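Uncharacterized protein TP-0789 domain-containing protein (Desulfovibrio piger ATCC 29098, PDB 4Z48) is of unknown function but belongs to a LolA-like family related to outer-membrane lipoprotein carriers, so it may bind lipid-like or other hydrophobic ligands. Local coordinates at residues K56-D68 / G75-E87. Numbering follows the deposited sequence.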
loop_
_atom_site.group_PDB
_atom_site.type_symbol
_atom_site.label_atom_id
_atom_site.label_comp_id
_atom_site.label_asym_id
_atom_site.label_seq_id
_atom_site.Cartn_x
_atom_site.Cartn_y
_atom_site.Cartn_z
ATOM N N LYS A 56 7.153 10.217 17.654
ATOM C CA LYS A 56 7.970 10.015 18.853
ATOM C C LYS A 56 9.055 8.956 18.652
ATOM O O LYS A 56 10.184 9.162 19.107
ATOM C CB LYS A 56 7.080 9.629 20.045
ATOM N N ASP A 57 8.716 7.840 17.972
ATOM C CA ASP A 57 9.648 6.745 17.703
ATOM C C ASP A 57 9.913 6.587 16.198
ATOM O O ASP A 57 10.459 5.558 15.773
ATOM C CB ASP A 57 9.090 5.437 18.289
ATOM N N GLY A 58 9.524 7.599 15.412
ATOM C CA GLY A 58 9.648 7.594 13.956
ATOM C C GLY A 58 8.866 6.459 13.319
ATOM O O GLY A 58 9.300 5.908 12.308
ATOM N N LYS A 59 7.729 6.061 13.944
ATOM C CA LYS A 59 6.899 4.938 13.492
ATOM C C LYS A 59 5.716 5.409 12.621
ATOM O O LYS A 59 5.129 4.603 11.881
ATOM C CB LYS A 59 6.416 4.100 14.683
ATOM C CG LYS A 59 7.554 3.395 15.445
ATOM C CD LYS A 59 8.220 2.262 14.652
ATOM C CE LYS A 59 9.470 1.728 15.323
ATOM N NZ LYS A 59 10.613 2.681 15.230
ATOM N N ASP A 60 5.430 6.706 12.637
ATOM C CA ASP A 60 4.397 7.260 11.737
ATOM C C ASP A 60 5.031 7.492 10.369
ATOM O O ASP A 60 6.240 7.754 10.292
ATOM C CB ASP A 60 3.782 8.548 12.288
ATOM C CG ASP A 60 3.117 8.373 13.635
ATOM O OD1 ASP A 60 2.756 7.224 13.977
ATOM O OD2 ASP A 60 2.954 9.373 14.339
ATOM N N GLU A 61 4.242 7.337 9.302
ATOM C CA GLU A 61 4.749 7.495 7.936
ATOM C C GLU A 61 3.933 8.543 7.185
ATOM O O GLU A 61 2.703 8.394 7.086
ATOM C CB GLU A 61 4.703 6.145 7.171
ATOM C CG GLU A 61 5.493 5.015 7.832
ATOM C CD GLU A 61 5.469 3.640 7.182
ATOM O OE1 GLU A 61 5.068 3.526 5.999
ATOM O OE2 GLU A 61 5.885 2.671 7.856
ATOM N N TYR A 62 4.592 9.613 6.686
ATOM C CA TYR A 62 3.877 10.617 5.874
ATOM C C TYR A 62 4.252 10.400 4.426
ATOM O O TYR A 62 5.422 10.142 4.128
ATOM C CB TYR A 62 4.128 12.084 6.306
ATOM C CG TYR A 62 3.536 12.490 7.648
ATOM C CD1 TYR A 62 2.960 11.544 8.498
ATOM C CD2 TYR A 62 3.619 13.804 8.101
ATOM C CE1 TYR A 62 2.465 11.898 9.750
ATOM C CE2 TYR A 62 3.139 14.169 9.361
ATOM C CZ TYR A 62 2.559 13.209 10.182
ATOM O OH TYR A 62 2.039 13.545 11.413
ATOM N N SER A 63 3.258 10.518 3.522
ATOM C CA SER A 63 3.467 10.345 2.089
ATOM C C SER A 63 2.822 11.472 1.274
ATOM O O SER A 63 1.769 11.965 1.662
ATOM C CB SER A 63 2.894 9.012 1.608
ATOM O OG SER A 63 3.638 7.894 2.055
ATOM N N LEU A 64 3.466 11.862 0.163
ATOM C CA LEU A 64 2.955 12.816 -0.824
ATOM C C LEU A 64 3.044 12.137 -2.192
ATOM O O LEU A 64 4.144 11.751 -2.626
ATOM C CB LEU A 64 3.684 14.199 -0.806
ATOM C CG LEU A 64 3.140 15.262 -1.777
ATOM C CD1 LEU A 64 1.839 15.914 -1.233
ATOM C CD2 LEU A 64 4.203 16.329 -2.086
ATOM N N ILE A 65 1.885 11.986 -2.861
ATOM C CA ILE A 65 1.797 11.382 -4.194
ATOM C C ILE A 65 1.449 12.495 -5.162
ATOM O O ILE A 65 0.418 13.130 -4.985
ATOM C CB ILE A 65 0.805 10.187 -4.258
ATOM C CG1 ILE A 65 1.214 9.083 -3.240
ATOM C CG2 ILE A 65 0.730 9.628 -5.700
ATOM C CD1 ILE A 65 0.159 8.084 -3.026
ATOM N N VAL A 66 2.328 12.763 -6.149
ATOM C CA VAL A 66 2.123 13.840 -7.121
ATOM C C VAL A 66 1.995 13.247 -8.533
ATOM O O VAL A 66 2.963 12.662 -9.034
ATOM C CB VAL A 66 3.260 14.896 -7.084
ATOM C CG1 VAL A 66 2.929 16.060 -8.018
ATOM C CG2 VAL A 66 3.508 15.418 -5.673
ATOM N N PHE A 67 0.818 13.404 -9.168
ATOM C CA PHE A 67 0.583 12.931 -10.549
ATOM C C PHE A 67 1.081 13.963 -11.554
ATOM O O PHE A 67 0.818 15.176 -11.418
ATOM C CB PHE A 67 -0.930 12.646 -10.787
ATOM C CG PHE A 67 -1.350 11.398 -10.054
ATOM C CD1 PHE A 67 -1.728 11.454 -8.712
ATOM C CD2 PHE A 67 -1.298 10.162 -10.672
ATOM C CE1 PHE A 67 -2.029 10.288 -8.001
ATOM C CE2 PHE A 67 -1.645 8.997 -9.973
ATOM C CZ PHE A 67 -1.977 9.069 -8.633
ATOM N N ASP A 68 1.697 13.493 -12.621
ATOM C CA ASP A 68 2.169 14.469 -13.606
ATOM C C ASP A 68 1.558 14.245 -14.985
ATOM O O ASP A 68 1.537 15.178 -15.768
ATOM C CB ASP A 68 3.705 14.440 -13.693
ATOM C CG ASP A 68 4.273 13.035 -13.809
ATOM O OD1 ASP A 68 3.861 12.311 -14.726
ATOM O OD2 ASP A 68 5.175 12.687 -13.016
ATOM N N GLY A 75 -1.083 17.408 -11.785
ATOM C CA GLY A 75 -1.351 18.305 -10.656
ATOM C C GLY A 75 -2.125 17.674 -9.500
ATOM O O GLY A 75 -2.206 18.270 -8.415
ATOM N N THR A 76 -2.722 16.472 -9.707
ATOM C CA THR A 76 -3.429 15.785 -8.604
ATOM C C THR A 76 -2.371 15.404 -7.568
ATOM O O THR A 76 -1.297 14.940 -7.927
ATOM C CB THR A 76 -4.228 14.546 -9.079
ATOM O OG1 THR A 76 -5.004 14.904 -10.222
ATOM C CG2 THR A 76 -5.143 13.947 -7.960
ATOM N N LYS A 77 -2.658 15.685 -6.304
ATOM C CA LYS A 77 -1.779 15.394 -5.192
ATOM C C LYS A 77 -2.557 14.746 -4.047
ATOM O O LYS A 77 -3.644 15.205 -3.700
ATOM C CB LYS A 77 -1.076 16.655 -4.675
ATOM C CG LYS A 77 -0.093 17.313 -5.642
ATOM C CD LYS A 77 0.322 18.648 -5.068
ATOM C CE LYS A 77 1.517 19.235 -5.756
ATOM N NZ LYS A 77 2.092 20.364 -4.978
ATOM N N TYR A 78 -1.989 13.689 -3.476
ATOM C CA TYR A 78 -2.502 13.012 -2.278
ATOM C C TYR A 78 -1.532 13.200 -1.146
ATOM O O TYR A 78 -0.349 12.924 -1.317
ATOM C CB TYR A 78 -2.729 11.520 -2.500
ATOM C CG TYR A 78 -3.926 11.213 -3.348
ATOM C CD1 TYR A 78 -3.873 11.340 -4.739
ATOM C CD2 TYR A 78 -5.106 10.734 -2.775
ATOM C CE1 TYR A 78 -4.974 11.031 -5.532
ATOM C CE2 TYR A 78 -6.211 10.423 -3.561
ATOM C CZ TYR A 78 -6.129 10.539 -4.939
ATOM O OH TYR A 78 -7.216 10.220 -5.715
ATOM N N LEU A 79 -2.026 13.687 0.009
ATOM C CA LEU A 79 -1.227 13.848 1.221
ATOM C C LEU A 79 -1.721 12.799 2.236
ATOM O O LEU A 79 -2.910 12.740 2.508
ATOM C CB LEU A 79 -1.314 15.279 1.784
ATOM C CG LEU A 79 -0.526 15.581 3.081
ATOM C CD1 LEU A 79 0.952 15.252 2.942
ATOM C CD2 LEU A 79 -0.669 17.039 3.464
ATOM N N VAL A 80 -0.831 11.921 2.721
ATOM C CA VAL A 80 -1.242 10.879 3.658
ATOM C C VAL A 80 -0.420 11.001 4.930
ATOM O O VAL A 80 0.807 11.075 4.855
ATOM C CB VAL A 80 -1.127 9.438 3.073
ATOM C CG1 VAL A 80 -1.707 8.406 4.043
ATOM C CG2 VAL A 80 -1.739 9.315 1.672
ATOM N N TRP A 81 -1.102 11.075 6.079
ATOM C CA TRP A 81 -0.516 11.070 7.423
ATOM C C TRP A 81 -0.976 9.775 8.076
ATOM O O TRP A 81 -2.127 9.665 8.524
ATOM C CB TRP A 81 -0.934 12.300 8.231
ATOM C CG TRP A 81 -0.408 13.614 7.749
ATOM C CD1 TRP A 81 0.431 13.844 6.696
ATOM C CD2 TRP A 81 -0.734 14.902 8.294
ATOM N NE1 TRP A 81 0.660 15.195 6.561
ATOM C CE2 TRP A 81 -0.038 15.866 7.532
ATOM C CE3 TRP A 81 -1.520 15.330 9.387
ATOM C CZ2 TRP A 81 -0.114 17.232 7.807
ATOM C CZ3 TRP A 81 -1.606 16.686 9.658
ATOM C CH2 TRP A 81 -0.908 17.623 8.872
ATOM N N SER A 82 -0.119 8.759 7.995
ATOM C CA SER A 82 -0.383 7.402 8.457
ATOM C C SER A 82 0.276 7.208 9.821
ATOM O O SER A 82 1.470 7.457 9.974
ATOM C CB SER A 82 0.095 6.390 7.414
ATOM O OG SER A 82 -0.350 5.070 7.664
ATOM N N TYR A 83 -0.536 6.875 10.837
ATOM C CA TYR A 83 -0.081 6.768 12.229
ATOM C C TYR A 83 0.046 5.340 12.751
ATOM O O TYR A 83 -0.803 4.485 12.493
ATOM C CB TYR A 83 -1.049 7.518 13.160
ATOM C CG TYR A 83 -1.351 8.936 12.731
ATOM C CD1 TYR A 83 -0.394 9.945 12.859
ATOM C CD2 TYR A 83 -2.575 9.263 12.160
ATOM C CE1 TYR A 83 -0.649 11.240 12.423
ATOM C CE2 TYR A 83 -2.836 10.553 11.698
ATOM C CZ TYR A 83 -1.879 11.542 11.852
ATOM O OH TYR A 83 -2.161 12.821 11.461
ATOM N N ARG A 84 1.114 5.089 13.498
ATOM C CA ARG A 84 1.317 3.796 14.139
ATOM C C ARG A 84 0.345 3.707 15.304
ATOM O O ARG A 84 0.278 4.633 16.126
ATOM C CB ARG A 84 2.777 3.627 14.604
ATOM C CG ARG A 84 3.198 2.168 14.828
ATOM C CD ARG A 84 3.235 1.342 13.545
ATOM N NE ARG A 84 4.371 1.674 12.684
ATOM C CZ ARG A 84 4.750 0.946 11.636
ATOM N NH1 ARG A 84 4.094 -0.163 11.315
ATOM N NH2 ARG A 84 5.792 1.320 10.904
ATOM N N GLY A 85 -0.460 2.648 15.309
ATOM C CA GLY A 85 -1.432 2.415 16.374
ATOM C C GLY A 85 -2.859 2.719 15.976
ATOM O O GLY A 85 -3.106 3.323 14.926
ATOM N N LEU A 86 -3.822 2.338 16.828
ATOM C CA LEU A 86 -5.218 2.558 16.446
ATOM C C LEU A 86 -5.862 3.817 17.046
ATOM O O LEU A 86 -7.016 4.067 16.731
ATOM C CB LEU A 86 -6.069 1.315 16.824
ATOM C CG LEU A 86 -5.969 0.110 15.891
ATOM C CD1 LEU A 86 -6.345 -1.171 16.609
ATOM C CD2 LEU A 86 -6.833 0.316 14.630
ATOM N N GLU A 87 -5.176 4.584 17.905
ATOM C CA GLU A 87 -5.802 5.731 18.588
ATOM C C GLU A 87 -6.315 6.816 17.665
ATOM O O GLU A 87 -7.342 7.430 17.954
ATOM C CB GLU A 87 -4.839 6.380 19.580
ATOM C CG GLU A 87 -4.619 5.566 20.823
ATOM C CD GLU A 87 -3.436 4.614 20.822
ATOM O OE1 GLU A 87 -3.046 4.108 19.742
ATOM O OE2 GLU A 87 -2.922 4.349 21.930
#
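Strands 60-68 and 77-82 pair as an antiparallel beta hairpin, from Glu61 opposite Ser82 to Val66 opposite Lys77, their axes approaching to 4.7 Å. The hairpin belongs to the antiparallel beta structure of this LolA-like protein; strands 41-54 and 91-96 flank it. Main-chain bonds run in reciprocal pairs at Glu61-Ser82, Ser63-Val80 and Ile65-Tyr78. Phe67 N to Thr76 O and Gly75 N to Phe67 O extend the ladder toward the turn.

Tyr62, Leu64, Val66, Lys77, Leu79 and Trp81 share one face. There the Tyr62 ring stacks face to face on the five-membered ring of Trp81, centroids 3.9 Å apart and planes at 16°. Trp81 CD1 lies over the Tyr62 ring, offset toward its rim. Trp81 CB adds a CH-pi contact to the same ring. Trp81 NE1 is bonded to Phe239 O. Val66 CG1 lies alongside the Lys77 chain, 4.0 Å from Lys77 CG.

The other face carries Glu61, Ser63, Ile65, Tyr78, Val80 and Ser82. Near the turn, past the last bridge, Phe67 CE1 approaches Tyr78 CD1 at 3.9 Å. Thr76 O lies at the Phe67 ring edge, in plane.

Beyond the ladder, the Arg84 chain bends at its second (66°) and third torsions, bringing NH2 to Glu61 OE2 in a 3.3 Å salt bridge. Arg84 NE bonds weakly to Lys59 O. Arg84 N gives a nearly straight 2.7 Å bond to Asp60 OD1, met on the anti side and 29° out of the carboxylate plane.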